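Local atomic coordinates of diacylglycerol lipase (Aspergillus oryzae, PDB entry 5XK2), a protein that probably hydrolyses mono- and diacylglycerols as a class 3 lipase with an alpha/beta-hydrolase fold, captured here in a closed conformation. Residues K19-Y24 with N81-V86; V46-D51 with A275-G280; L61-D66 with K125-R130; P104-G109 with A116-W121; Y199-N204 with P223-T228. One frame throughout, in Å; residues are numbered along the deposited sequence.

Contacts 1, 3 and 5 all reach the central mixed sheet of an alpha/beta-hydrolase fold: contact 3 covers its outermost strand 58-65, contact 1 strand 83-89, and contact 5 pairs two strands toward the other border. The centres of contacts 3 and 5 lie about 28 Å apart, on opposite sides of the chain's centre. Contacts 1 and 2 meet directly, Q23 OE1 probably accepting from D51 N at 2.8 Å. Contacts 3 and 4 share helix 118-138, where R128 NH1 lies 4.0 Å from W121 CZ2. S153, H268 and D206 probably form the catalytic triad; Y24 of contact 1 lies near the probable nucleophile elbow, and A275 of contact 2 and H203 of contact 5 near the triad, without touching.

Contact 1: residues K19-Y24 with N81-V86; sequences KFWVQY and NKAIVV
W21 and Y24 of helix 14-27 pack on A83 and V85 of strand 83-89, a helix-on-sheet packing in an alpha/beta-hydrolase core. V85 CG2 lies between the two rings. It sits over the centre of the Y24 ring, 4.0 Å from the centroid and 12° off the normal, a CH-pi contact, while the same methyl meets the edge of the W21 indole at CZ3, 3.8 Å away. CG1, anti to the backbone N (chi1 -179°), adds a second contact at Y24 CD1. A beta-branched residue suits this place because it offers two methyls from one short stem, both on Y24 and one of them also on W21. Beside it the small A83 lets the indole come close, with CB 3.7 Å from W21 CH2. F20 and N81 close the margin tip to tip, N81 ND2 lying 3.3 Å from F20 CZ. F20 CD2 in turn covers one face of the W21 ring, 3.6 Å above its plane. The polar ends are satisfied beyond the contact: Y24 OH bonds to S57 and D78, and W21 NE1 to D17. W21 stacks with Y176 and touches strand 146-152, whereas helix 50-55 packs against F20 and Y24, and the side chains of I84 and V86 touch helix 118-138.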
# COMPACT_ATOMS: atom_id res chain seq x y z
N LYS A 19 6.11 22.74 -12.10
CA LYS A 19 6.89 21.60 -12.60
C LYS A 19 8.30 21.53 -12.01
O LYS A 19 8.97 20.50 -12.09
CB LYS A 19 6.99 21.67 -14.13
CG LYS A 19 5.67 21.35 -14.82
CD LYS A 19 5.74 21.64 -16.31
CE LYS A 19 4.44 21.23 -17.00
NZ LYS A 19 4.52 21.46 -18.48
N PHE A 20 8.78 22.65 -11.47
CA PHE A 20 10.09 22.66 -10.85
C PHE A 20 10.11 22.15 -9.40
O PHE A 20 10.87 21.25 -9.06
CB PHE A 20 10.66 24.08 -10.90
CG PHE A 20 11.99 24.23 -10.22
CD1 PHE A 20 13.11 23.62 -10.75
CD2 PHE A 20 12.12 24.98 -9.06
CE1 PHE A 20 14.36 23.75 -10.15
CE2 PHE A 20 13.36 25.11 -8.45
CZ PHE A 20 14.48 24.49 -8.98
N TRP A 21 9.25 22.69 -8.53
CA TRP A 21 9.40 22.37 -7.11
C TRP A 21 9.07 20.91 -6.83
O TRP A 21 9.57 20.35 -5.84
CB TRP A 21 8.54 23.32 -6.23
CG TRP A 21 8.96 24.74 -6.42
CD1 TRP A 21 8.32 25.70 -7.13
CD2 TRP A 21 10.19 25.34 -5.96
NE1 TRP A 21 9.04 26.88 -7.12
CE2 TRP A 21 10.21 26.67 -6.42
CE3 TRP A 21 11.27 24.87 -5.21
CZ2 TRP A 21 11.25 27.55 -6.14
CZ3 TRP A 21 12.31 25.74 -4.93
CH2 TRP A 21 12.30 27.07 -5.40
N VAL A 22 8.29 20.28 -7.70
CA VAL A 22 7.97 18.86 -7.49
C VAL A 22 9.25 18.01 -7.56
O VAL A 22 9.31 16.92 -6.98
CB VAL A 22 6.92 18.35 -8.51
CG1 VAL A 22 7.47 18.35 -9.94
CG2 VAL A 22 6.37 16.98 -8.09
N GLN A 23 10.28 18.51 -8.23
CA GLN A 23 11.54 17.77 -8.30
C GLN A 23 12.25 17.72 -6.94
O GLN A 23 13.02 16.79 -6.67
CB GLN A 23 12.46 18.38 -9.36
CG GLN A 23 11.92 18.21 -10.78
CD GLN A 23 12.79 18.92 -11.78
OE1 GLN A 23 14.00 18.77 -11.76
NE2 GLN A 23 12.17 19.73 -12.64
N TYR A 24 12.01 18.71 -6.08
CA TYR A 24 12.53 18.60 -4.72
C TYR A 24 11.77 17.54 -3.93
O TYR A 24 12.37 16.82 -3.14
CB TYR A 24 12.46 19.96 -3.99
CG TYR A 24 13.55 20.91 -4.41
CD1 TYR A 24 14.84 20.79 -3.89
CD2 TYR A 24 13.29 21.93 -5.32
CE1 TYR A 24 15.84 21.66 -4.27
CE2 TYR A 24 14.29 22.81 -5.71
CZ TYR A 24 15.56 22.67 -5.18
OH TYR A 24 16.58 23.52 -5.55
N ASN A 81 18.01 29.73 -7.64
CA ASN A 81 16.67 30.27 -7.50
C ASN A 81 16.44 31.06 -6.22
O ASN A 81 15.31 31.50 -5.93
CB ASN A 81 15.67 29.12 -7.62
CG ASN A 81 15.71 28.50 -8.98
OD1 ASN A 81 15.33 29.13 -9.97
ND2 ASN A 81 16.25 27.28 -9.07
N LYS A 82 17.51 31.21 -5.44
CA LYS A 82 17.48 31.96 -4.19
C LYS A 82 16.38 31.47 -3.27
O LYS A 82 15.49 32.22 -2.86
CB LYS A 82 17.35 33.46 -4.47
CG LYS A 82 18.65 34.01 -5.02
CD LYS A 82 18.60 35.49 -5.31
CE LYS A 82 18.67 36.32 -4.04
NZ LYS A 82 18.76 37.76 -4.38
N ALA A 83 16.45 30.18 -2.96
CA ALA A 83 15.47 29.54 -2.11
C ALA A 83 16.13 28.63 -1.11
O ALA A 83 17.10 27.95 -1.44
CB ALA A 83 14.48 28.74 -2.96
N ILE A 84 15.59 28.62 0.10
CA ILE A 84 15.91 27.60 1.08
C ILE A 84 14.74 26.64 1.01
O ILE A 84 13.60 27.05 1.13
CB ILE A 84 16.05 28.15 2.50
CG1 ILE A 84 17.11 29.26 2.57
CG2 ILE A 84 16.32 27.00 3.49
CD1 ILE A 84 18.48 28.84 2.08
N VAL A 85 15.04 25.37 0.79
CA VAL A 85 14.00 24.38 0.58
C VAL A 85 13.94 23.40 1.74
O VAL A 85 14.95 22.79 2.08
CB VAL A 85 14.25 23.61 -0.73
CG1 VAL A 85 13.14 22.60 -0.95
CG2 VAL A 85 14.36 24.57 -1.90
N VAL A 86 12.77 23.26 2.35
CA VAL A 86 12.53 22.28 3.39
C VAL A 86 11.62 21.22 2.75
O VAL A 86 10.48 21.52 2.42
CB VAL A 86 11.84 22.91 4.63
CG1 VAL A 86 11.65 21.85 5.72
CG2 VAL A 86 12.65 24.10 5.14

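Contact 2: residues V46-D51 with A275-G280; sequences VGNCPD and ADACKG
V46 and C278 bring their CA atoms within 5.5 Å where the C-terminal chain bends through a type I beta turn from D276 to K279, closed by K279 N donating to D276 O at 3.1 Å. Two disulfides frame this meeting of two loops: C278-C30 ties the tail to the N-terminal region, and C44-C49 closes the loop ahead of helix 50-55 on itself. C49 also occupies the N-cap position of that helix. V46 lies over the turn with both methyls. CG2 lies 3.6 Å from C278 CA and 3.8 Å from C278 CB, while CG1 comes to 3.5 Å from A277 O. Valine suits a spot at the margin that needs a compact apolar group, and A277, with CB alone, allows the two loops to approach closely. N48 supplies the polar counterpart. Its ND2 is 3.7 Å from A277 CB and also donates to H274 O. D276, whose side chain heads away from the 46-51 loop, forms a salt bridge with R95 of the second subunit. A single water joins the two loops, accepting from N48 ND2 and, at 2.9 Å, from C278 N, while donating to A275 O at 2.7 Å.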
# COMPACT_ATOMS: atom_id res chain seq x y z
N VAL A 46 17.61 8.05 -10.32
CA VAL A 46 16.68 7.65 -11.40
C VAL A 46 16.42 8.78 -12.41
O VAL A 46 15.70 8.58 -13.39
CB VAL A 46 15.33 7.18 -10.83
CG1 VAL A 46 15.56 6.01 -9.86
CG2 VAL A 46 14.63 8.32 -10.13
N GLY A 47 17.00 9.96 -12.17
CA GLY A 47 17.00 11.03 -13.16
C GLY A 47 15.78 11.92 -13.20
O GLY A 47 15.51 12.54 -14.22
N ASN A 48 15.00 11.95 -12.13
CA ASN A 48 13.78 12.76 -12.11
C ASN A 48 13.91 14.09 -11.38
O ASN A 48 12.88 14.72 -11.11
CB ASN A 48 12.59 11.95 -11.56
CG ASN A 48 12.81 11.48 -10.16
OD1 ASN A 48 13.92 11.53 -9.63
ND2 ASN A 48 11.73 11.00 -9.53
N CYS A 49 15.13 14.50 -11.01
CA CYS A 49 15.27 15.91 -10.59
C CYS A 49 16.37 16.68 -11.32
O CYS A 49 17.23 17.33 -10.70
CB CYS A 49 15.49 15.99 -9.06
SG CYS A 49 17.03 15.32 -8.37
N PRO A 50 16.30 16.70 -12.67
CA PRO A 50 17.39 17.30 -13.43
C PRO A 50 17.56 18.80 -13.18
O PRO A 50 18.68 19.29 -13.23
CB PRO A 50 16.99 17.07 -14.89
CG PRO A 50 15.48 16.96 -14.85
CD PRO A 50 15.21 16.23 -13.56
N ASP A 51 16.47 19.52 -12.94
CA ASP A 51 16.61 20.96 -12.77
C ASP A 51 17.11 21.33 -11.37
O ASP A 51 17.73 22.39 -11.18
CB ASP A 51 15.28 21.64 -13.11
CG ASP A 51 14.90 21.39 -14.55
OD1 ASP A 51 15.74 21.67 -15.45
OD2 ASP A 51 13.79 20.88 -14.80
N ALA A 275 6.78 11.05 -9.49
CA ALA A 275 7.24 11.76 -8.29
C ALA A 275 8.02 10.88 -7.33
O ALA A 275 8.93 11.36 -6.66
CB ALA A 275 6.02 12.37 -7.57
N ASP A 276 7.63 9.63 -7.21
CA ASP A 276 8.28 8.72 -6.28
C ASP A 276 9.26 7.74 -6.93
O ASP A 276 9.60 6.71 -6.33
CB ASP A 276 7.24 7.96 -5.46
CG ASP A 276 6.45 6.99 -6.30
OD1 ASP A 276 6.39 7.16 -7.53
OD2 ASP A 276 5.89 6.03 -5.73
N ALA A 277 9.63 7.97 -8.19
CA ALA A 277 10.46 7.00 -8.91
C ALA A 277 11.79 6.67 -8.23
O ALA A 277 12.34 5.60 -8.44
CB ALA A 277 10.72 7.49 -10.31
N CYS A 278 12.29 7.58 -7.40
CA CYS A 278 13.63 7.42 -6.83
C CYS A 278 13.61 6.46 -5.64
O CYS A 278 14.67 6.13 -5.10
CB CYS A 278 14.21 8.77 -6.43
SG CYS A 278 16.02 8.86 -6.44
N LYS A 279 12.43 5.99 -5.24
CA LYS A 279 12.37 4.94 -4.24
C LYS A 279 12.70 3.61 -4.92
O LYS A 279 12.00 3.16 -5.82
CB LYS A 279 10.99 4.88 -3.59
CG LYS A 279 10.77 3.60 -2.80
CD LYS A 279 10.70 3.85 -1.30
CE LYS A 279 10.73 2.55 -0.51
NZ LYS A 279 11.87 2.51 0.45
N GLY A 280 13.78 2.97 -4.48
CA GLY A 280 14.27 1.77 -5.16
C GLY A 280 14.08 0.48 -4.38
O GLY A 280 13.27 0.41 -3.47
O HOH W 1 11.42 10.27 -6.57

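Contact 3: residues L61-D66 with K125-R130; sequences LSFSDD and KVVRDR
The F63 ring carries V127 over one face, its CB 4.2 Å above the plane and displaced toward the rim, with V127 CG1 touching F63 CD1 at 3.6 Å. The second flat group, the R130 guanidinium, is met around its edge, in its plane, by V126 O and three waters. NH2 donates to V126 O at 2.9 Å from above the carbonyl plane, which pins the group back on its own helix. NH1 then faces strand 58-65 through water: one water accepts from it at 3.0 Å and donates to S62 O, another links it to S64 O by a weaker bond, and a third, weakly held by NH1, accepts from S64 N. Arginine suits this exposed margin, its long chain spanning to backbone groups of an outermost strand. At the start of the strand segment, L61 CD2 packs on R130 CB at 3.9 Å. D65 OD2 meets V126 CG1 but bonds to T69. Segment axes 9.9 Å apart and nearly antiparallel (159°) belong to the layered packing of an alpha/beta-hydrolase.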
# COMPACT_ATOMS: atom_id res chain seq x y z
N LEU A 61 21.12 20.18 5.86
CA LEU A 61 20.82 19.17 6.87
C LEU A 61 19.88 18.13 6.30
O LEU A 61 18.99 18.47 5.55
CB LEU A 61 20.17 19.82 8.11
CG LEU A 61 19.79 18.85 9.24
CD1 LEU A 61 21.01 18.11 9.76
CD2 LEU A 61 19.10 19.58 10.36
N SER A 62 20.11 16.87 6.63
CA SER A 62 19.16 15.83 6.27
C SER A 62 18.65 15.19 7.56
O SER A 62 19.28 15.30 8.64
CB SER A 62 19.81 14.77 5.37
OG SER A 62 20.79 14.05 6.11
N PHE A 63 17.50 14.55 7.47
CA PHE A 63 16.89 13.90 8.62
C PHE A 63 16.13 12.66 8.19
O PHE A 63 15.56 12.59 7.09
CB PHE A 63 15.96 14.86 9.37
CG PHE A 63 15.00 15.62 8.49
CD1 PHE A 63 13.76 15.09 8.18
CD2 PHE A 63 15.33 16.88 8.01
CE1 PHE A 63 12.88 15.78 7.36
CE2 PHE A 63 14.47 17.58 7.20
CZ PHE A 63 13.25 17.03 6.87
N SER A 64 16.20 11.64 9.02
CA SER A 64 15.48 10.41 8.75
C SER A 64 15.03 9.80 10.07
O SER A 64 15.86 9.61 10.97
CB SER A 64 16.37 9.45 7.96
OG SER A 64 15.66 8.30 7.53
N ASP A 65 13.74 9.52 10.22
CA ASP A 65 13.26 8.85 11.42
C ASP A 65 12.71 7.49 11.05
O ASP A 65 11.59 7.39 10.54
CB ASP A 65 12.18 9.69 12.10
CG ASP A 65 11.48 8.96 13.24
OD1 ASP A 65 12.05 8.00 13.79
OD2 ASP A 65 10.35 9.37 13.59
N ASP A 66 13.48 6.44 11.35
CA ASP A 66 13.11 5.07 11.03
C ASP A 66 12.48 4.40 12.23
O ASP A 66 12.15 3.22 12.21
CB ASP A 66 14.33 4.25 10.58
CG ASP A 66 14.69 4.49 9.12
OD1 ASP A 66 13.85 5.03 8.36
OD2 ASP A 66 15.82 4.13 8.72
N LYS A 125 6.70 17.59 14.35
CA LYS A 125 7.25 17.94 15.67
C LYS A 125 8.60 17.27 15.95
O LYS A 125 9.44 17.85 16.63
CB LYS A 125 6.27 17.58 16.78
CG LYS A 125 5.10 18.53 16.90
CD LYS A 125 4.50 18.44 18.29
CE LYS A 125 5.45 19.01 19.33
NZ LYS A 125 5.04 18.61 20.70
N VAL A 126 8.78 16.06 15.44
CA VAL A 126 10.03 15.32 15.66
C VAL A 126 11.21 16.02 14.98
O VAL A 126 12.33 15.98 15.49
CB VAL A 126 9.90 13.86 15.14
CG1 VAL A 126 11.26 13.17 15.05
CG2 VAL A 126 8.98 13.06 16.06
N VAL A 127 10.99 16.62 13.81
CA VAL A 127 12.07 17.32 13.13
C VAL A 127 12.06 18.86 13.19
O VAL A 127 12.97 19.51 12.68
CB VAL A 127 12.13 16.89 11.64
CG1 VAL A 127 12.57 15.43 11.54
CG2 VAL A 127 10.79 17.08 10.96
N ARG A 128 11.04 19.45 13.83
CA ARG A 128 10.88 20.90 13.81
C ARG A 128 12.06 21.69 14.37
O ARG A 128 12.49 22.69 13.78
CB ARG A 128 9.61 21.27 14.60
CG ARG A 128 9.50 22.75 14.91
CD ARG A 128 8.11 23.11 15.46
NE ARG A 128 7.87 22.54 16.79
CZ ARG A 128 6.72 22.69 17.46
NH1 ARG A 128 5.72 23.39 16.91
NH2 ARG A 128 6.58 22.16 18.67
N ASP A 129 12.57 21.28 15.53
CA ASP A 129 13.65 22.03 16.18
C ASP A 129 14.92 22.09 15.33
O ASP A 129 15.53 23.15 15.19
CB ASP A 129 13.95 21.41 17.54
CG ASP A 129 12.80 21.59 18.52
OD1 ASP A 129 11.99 22.53 18.33
OD2 ASP A 129 12.70 20.79 19.48
N ARG A 130 15.29 20.95 14.76
CA ARG A 130 16.45 20.85 13.85
C ARG A 130 16.28 21.73 12.62
O ARG A 130 17.21 22.40 12.18
CB ARG A 130 16.62 19.42 13.37
CG ARG A 130 17.54 18.56 14.15
CD ARG A 130 17.36 17.17 13.60
NE ARG A 130 16.12 16.57 14.07
CZ ARG A 130 15.79 15.30 13.85
NH1 ARG A 130 16.60 14.53 13.13
NH2 ARG A 130 14.67 14.81 14.35
O HOH W 2 18.96 15.24 11.43
O HOH W 3 17.78 12.02 11.56
O HOH W 4 15.12 11.91 12.58

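Contact 4: residues P104-G109 with A116-W121; sequences PQTDPG and AELGFW
P108 and W121 make the tight end of this contact. P108 CB lies over the centre of the indole's six-membered ring, 3.5 Å from the centroid and 9° off its normal, a CH-pi contact in which the compact, rigid proline ring, with its CH2 groups, suits the broad indole face. W121 CG, anti to the backbone N (chi1 -179°), carries the indole toward the 104-109 segment, and P108 O also comes to 3.3 Å from CZ2. A116 adds its one methyl beside P108 CG. T106 covers the next stretch, CG2 against W121 CD1 and CB 3.7 Å from L118 CD1, the T106 and L118 side chains crossing at about a right angle. The backbones form a short beta hairpin whose intervening loop holds the C111-C114 disulfide and whose second strand runs straight into helix 118-138. T106 and A116 are a hydrogen-bonded antiparallel pair, with T106 N donating to A116 O at 2.8 Å and A116 N to T106 O at 2.9 Å. E117 is the helix N-cap, and its OE2 accepts from F120 N. Toward solvent the contact thins. P104 keeps one bond, L118 N to its O at 3.0 Å, while its ring only brushes L118, CG to CD2 4.2 Å. Flanking P108, D107 points away from the second strand and accepts G109 N on OD1, an Asx turn, with both residues exposed.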
# COMPACT_ATOMS: atom_id res chain seq x y z
N PRO A 104 -6.98 10.10 14.35
CA PRO A 104 -7.28 11.04 15.43
C PRO A 104 -6.67 12.42 15.22
O PRO A 104 -5.60 12.55 14.61
CB PRO A 104 -6.66 10.37 16.66
CG PRO A 104 -5.63 9.45 16.11
CD PRO A 104 -6.18 8.95 14.81
N GLN A 105 -7.37 13.43 15.76
CA GLN A 105 -6.94 14.82 15.68
C GLN A 105 -6.24 15.25 16.96
O GLN A 105 -6.45 14.67 18.03
CB GLN A 105 -8.14 15.74 15.42
CG GLN A 105 -8.79 15.46 14.07
CD GLN A 105 -9.85 16.45 13.73
OE1 GLN A 105 -10.43 17.08 14.61
NE2 GLN A 105 -10.12 16.60 12.44
N THR A 106 -5.35 16.23 16.83
CA THR A 106 -4.64 16.77 17.99
C THR A 106 -4.63 18.30 17.90
O THR A 106 -4.87 18.85 16.83
CB THR A 106 -3.20 16.20 18.04
OG1 THR A 106 -2.60 16.45 19.32
CG2 THR A 106 -2.32 16.80 16.93
N ASP A 107 -4.36 18.98 19.01
CA ASP A 107 -4.29 20.44 19.02
C ASP A 107 -2.85 20.90 18.78
O ASP A 107 -1.99 20.71 19.64
CB ASP A 107 -4.81 20.97 20.38
CG ASP A 107 -4.88 22.49 20.46
OD1 ASP A 107 -4.34 23.21 19.60
OD2 ASP A 107 -5.51 23.00 21.43
N PRO A 108 -2.56 21.45 17.59
CA PRO A 108 -1.23 21.95 17.22
C PRO A 108 -0.86 23.29 17.84
O PRO A 108 0.27 23.74 17.61
CB PRO A 108 -1.31 22.05 15.70
CG PRO A 108 -2.72 22.44 15.46
CD PRO A 108 -3.53 21.69 16.50
N GLY A 109 -1.79 23.99 18.48
CA GLY A 109 -1.49 25.26 19.11
C GLY A 109 -1.33 26.38 18.10
O GLY A 109 -0.53 27.30 18.30
N ALA A 116 -5.28 19.27 14.02
CA ALA A 116 -4.51 18.67 12.93
C ALA A 116 -4.47 17.16 13.07
O ALA A 116 -4.68 16.63 14.16
CB ALA A 116 -3.08 19.22 12.91
N GLU A 117 -4.18 16.48 11.97
CA GLU A 117 -4.01 15.03 11.99
C GLU A 117 -2.82 14.68 12.89
O GLU A 117 -1.73 15.21 12.69
CB GLU A 117 -3.78 14.51 10.56
CG GLU A 117 -4.29 13.11 10.30
CD GLU A 117 -3.27 12.03 10.66
OE1 GLU A 117 -3.69 10.87 10.82
OE2 GLU A 117 -2.07 12.34 10.75
N LEU A 118 -3.03 13.81 13.88
CA LEU A 118 -2.01 13.55 14.89
C LEU A 118 -0.71 12.99 14.30
O LEU A 118 0.39 13.43 14.66
CB LEU A 118 -2.54 12.57 15.94
CG LEU A 118 -1.49 12.09 16.96
CD1 LEU A 118 -1.00 13.23 17.83
CD2 LEU A 118 -2.06 10.96 17.80
N GLY A 119 -0.84 12.04 13.38
CA GLY A 119 0.34 11.41 12.81
C GLY A 119 1.24 12.40 12.10
O GLY A 119 2.46 12.42 12.30
N PHE A 120 0.64 13.23 11.25
CA PHE A 120 1.42 14.18 10.46
C PHE A 120 1.98 15.29 11.35
O PHE A 120 3.12 15.75 11.15
CB PHE A 120 0.57 14.80 9.35
CG PHE A 120 0.08 13.81 8.33
CD1 PHE A 120 0.95 12.90 7.74
CD2 PHE A 120 -1.25 13.81 7.95
CE1 PHE A 120 0.47 11.99 6.80
CE2 PHE A 120 -1.73 12.92 7.01
CZ PHE A 120 -0.86 12.00 6.44
N TRP A 121 1.20 15.71 12.34
CA TRP A 121 1.67 16.76 13.24
C TRP A 121 2.85 16.22 14.06
O TRP A 121 3.84 16.92 14.26
CB TRP A 121 0.56 17.25 14.18
CG TRP A 121 1.04 18.36 15.11
CD1 TRP A 121 1.22 18.28 16.46
CD2 TRP A 121 1.42 19.69 14.73
NE1 TRP A 121 1.68 19.50 16.95
CE2 TRP A 121 1.81 20.37 15.90
CE3 TRP A 121 1.46 20.38 13.51
CZ2 TRP A 121 2.24 21.70 15.89
CZ3 TRP A 121 1.88 21.69 13.49
CH2 TRP A 121 2.26 22.34 14.68

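Contact 5: residues Y199-N204 with P223-T228; sequences YRFTHN and PEYYIT
Y199, F201 and Y225 form an aromatic cluster on one face of two parallel strands. Y199 and Y225 lie side by side, pointing the same way, with Y225 OH at the edge of the Y199 ring, 3.5 Å from CD1. F201 and Y225 cross obliquely, their planes 38° apart, and F201 CD2 packs on Y225 CB at 3.5 Å. I227, its CD1 reaching F201, extends this largely apolar face, which also carries H203. The face with R200, T202 and E224 is more polar, though Y226 also lies on it. T202 OG1, set between the backbone N and carbonyl carbon by chi1 60°, donates to the anti lone pair of E224 OE2 at 2.7 Å, the side chains at about a right angle; OE2 also accepts from N252 N. E224 CA covers one face of the R200 guanidinium, NH2 lies 3.4 Å from E224 CB, and one water bridges NH2 to E224 OE1; R200 NE bonds to I221 O. Threonine donates and glutamate accepts a short bond. Parallel-strand bonds join the backbones, such as Y225 N to R200 O at 2.8 Å. Strand 173-178 pairs with 198-203 and strand 240-243 with 224-227, while F18 of helix 14-27 meets F201 and Y225 edge-to-face.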
# COMPACT_ATOMS: atom_id res chain seq x y z
N TYR A 199 0.15 26.04 -2.54
CA TYR A 199 -0.11 25.33 -3.79
C TYR A 199 -0.25 23.85 -3.52
O TYR A 199 0.74 23.09 -3.52
CB TYR A 199 1.03 25.62 -4.78
CG TYR A 199 1.23 27.10 -4.91
CD1 TYR A 199 0.37 27.86 -5.70
CD2 TYR A 199 2.25 27.76 -4.22
CE1 TYR A 199 0.51 29.25 -5.79
CE2 TYR A 199 2.41 29.15 -4.31
CZ TYR A 199 1.52 29.89 -5.11
OH TYR A 199 1.64 31.26 -5.23
N ARG A 200 -1.50 23.42 -3.42
CA ARG A 200 -1.84 22.04 -3.14
C ARG A 200 -2.39 21.41 -4.41
O ARG A 200 -3.30 21.96 -5.04
CB ARG A 200 -2.87 21.93 -2.00
CG ARG A 200 -3.30 20.46 -1.75
CD ARG A 200 -4.31 20.36 -0.61
NE ARG A 200 -5.60 20.99 -0.93
CZ ARG A 200 -6.57 20.44 -1.68
NH1 ARG A 200 -6.40 19.23 -2.21
NH2 ARG A 200 -7.72 21.11 -1.87
N PHE A 201 -1.83 20.26 -4.78
CA PHE A 201 -2.19 19.61 -6.04
C PHE A 201 -2.91 18.30 -5.86
O PHE A 201 -2.65 17.55 -4.92
CB PHE A 201 -0.92 19.35 -6.87
CG PHE A 201 -0.20 20.61 -7.24
CD1 PHE A 201 0.70 21.18 -6.35
CD2 PHE A 201 -0.45 21.24 -8.44
CE1 PHE A 201 1.37 22.36 -6.67
CE2 PHE A 201 0.20 22.42 -8.77
CZ PHE A 201 1.11 22.99 -7.88
N THR A 202 -3.81 18.01 -6.79
CA THR A 202 -4.41 16.69 -6.92
C THR A 202 -4.32 16.26 -8.37
O THR A 202 -4.12 17.08 -9.28
CB THR A 202 -5.88 16.69 -6.55
OG1 THR A 202 -6.56 17.60 -7.43
CG2 THR A 202 -6.09 17.13 -5.07
N HIS A 203 -4.48 14.96 -8.61
CA HIS A 203 -4.35 14.46 -9.97
C HIS A 203 -5.45 13.47 -10.26
O HIS A 203 -5.46 12.39 -9.67
CB HIS A 203 -2.99 13.81 -10.17
CG HIS A 203 -2.78 13.27 -11.56
ND1 HIS A 203 -2.23 12.04 -11.81
CD2 HIS A 203 -3.07 13.81 -12.78
CE1 HIS A 203 -2.16 11.83 -13.11
NE2 HIS A 203 -2.67 12.88 -13.73
N ASN A 204 -6.35 13.83 -11.17
CA ASN A 204 -7.45 12.94 -11.56
C ASN A 204 -8.10 12.30 -10.33
O ASN A 204 -8.51 13.02 -9.41
CB ASN A 204 -6.95 11.89 -12.57
CG ASN A 204 -6.65 12.52 -13.92
OD1 ASN A 204 -7.31 13.48 -14.32
ND2 ASN A 204 -5.66 11.98 -14.63
N PRO A 223 -6.63 26.96 -2.38
CA PRO A 223 -7.38 26.22 -3.40
C PRO A 223 -6.78 24.86 -3.75
O PRO A 223 -5.69 24.51 -3.29
CB PRO A 223 -7.30 27.14 -4.63
CG PRO A 223 -5.95 27.80 -4.48
CD PRO A 223 -5.78 28.00 -2.98
N GLU A 224 -7.48 24.15 -4.61
CA GLU A 224 -7.00 22.88 -5.17
C GLU A 224 -6.50 23.15 -6.58
O GLU A 224 -7.23 23.73 -7.39
CB GLU A 224 -8.14 21.85 -5.19
CG GLU A 224 -7.81 20.54 -5.95
CD GLU A 224 -9.02 19.60 -6.07
OE1 GLU A 224 -10.09 19.90 -5.48
OE2 GLU A 224 -8.93 18.58 -6.76
N TYR A 225 -5.28 22.70 -6.88
CA TYR A 225 -4.81 22.73 -8.27
C TYR A 225 -5.02 21.34 -8.79
O TYR A 225 -4.22 20.43 -8.52
CB TYR A 225 -3.33 23.17 -8.34
CG TYR A 225 -3.16 24.63 -8.00
CD1 TYR A 225 -3.11 25.06 -6.67
CD2 TYR A 225 -3.09 25.59 -9.00
CE1 TYR A 225 -2.98 26.40 -6.36
CE2 TYR A 225 -2.97 26.93 -8.70
CZ TYR A 225 -2.91 27.33 -7.37
OH TYR A 225 -2.79 28.69 -7.05
N TYR A 226 -6.08 21.19 -9.58
CA TYR A 226 -6.55 19.88 -10.02
C TYR A 226 -5.98 19.58 -11.39
O TYR A 226 -6.32 20.25 -12.38
CB TYR A 226 -8.09 19.90 -10.04
CG TYR A 226 -8.79 18.66 -10.54
CD1 TYR A 226 -8.41 17.38 -10.14
CD2 TYR A 226 -9.89 18.80 -11.39
CE1 TYR A 226 -9.11 16.25 -10.59
CE2 TYR A 226 -10.58 17.69 -11.84
CZ TYR A 226 -10.19 16.43 -11.44
OH TYR A 226 -10.92 15.36 -11.90
N ILE A 227 -5.09 18.59 -11.45
CA ILE A 227 -4.41 18.22 -12.69
C ILE A 227 -5.19 17.12 -13.37
O ILE A 227 -5.46 16.08 -12.76
CB ILE A 227 -2.98 17.71 -12.44
CG1 ILE A 227 -2.17 18.72 -11.62
CG2 ILE A 227 -2.29 17.37 -13.77
CD1 ILE A 227 -0.95 18.06 -10.98
N THR A 228 -5.63 17.36 -14.60
CA THR A 228 -6.39 16.36 -15.37
C THR A 228 -5.63 15.74 -16.55
O THR A 228 -6.24 15.11 -17.41
CB THR A 228 -7.73 16.95 -15.83
OG1 THR A 228 -7.52 18.23 -16.45
CG2 THR A 228 -8.66 17.10 -14.64
O HOH W 5 -10.55 20.85 -2.94
O HOH W 6 -3.34 25.38 -2.43
O HOH W 7 -6.60 12.44 -17.70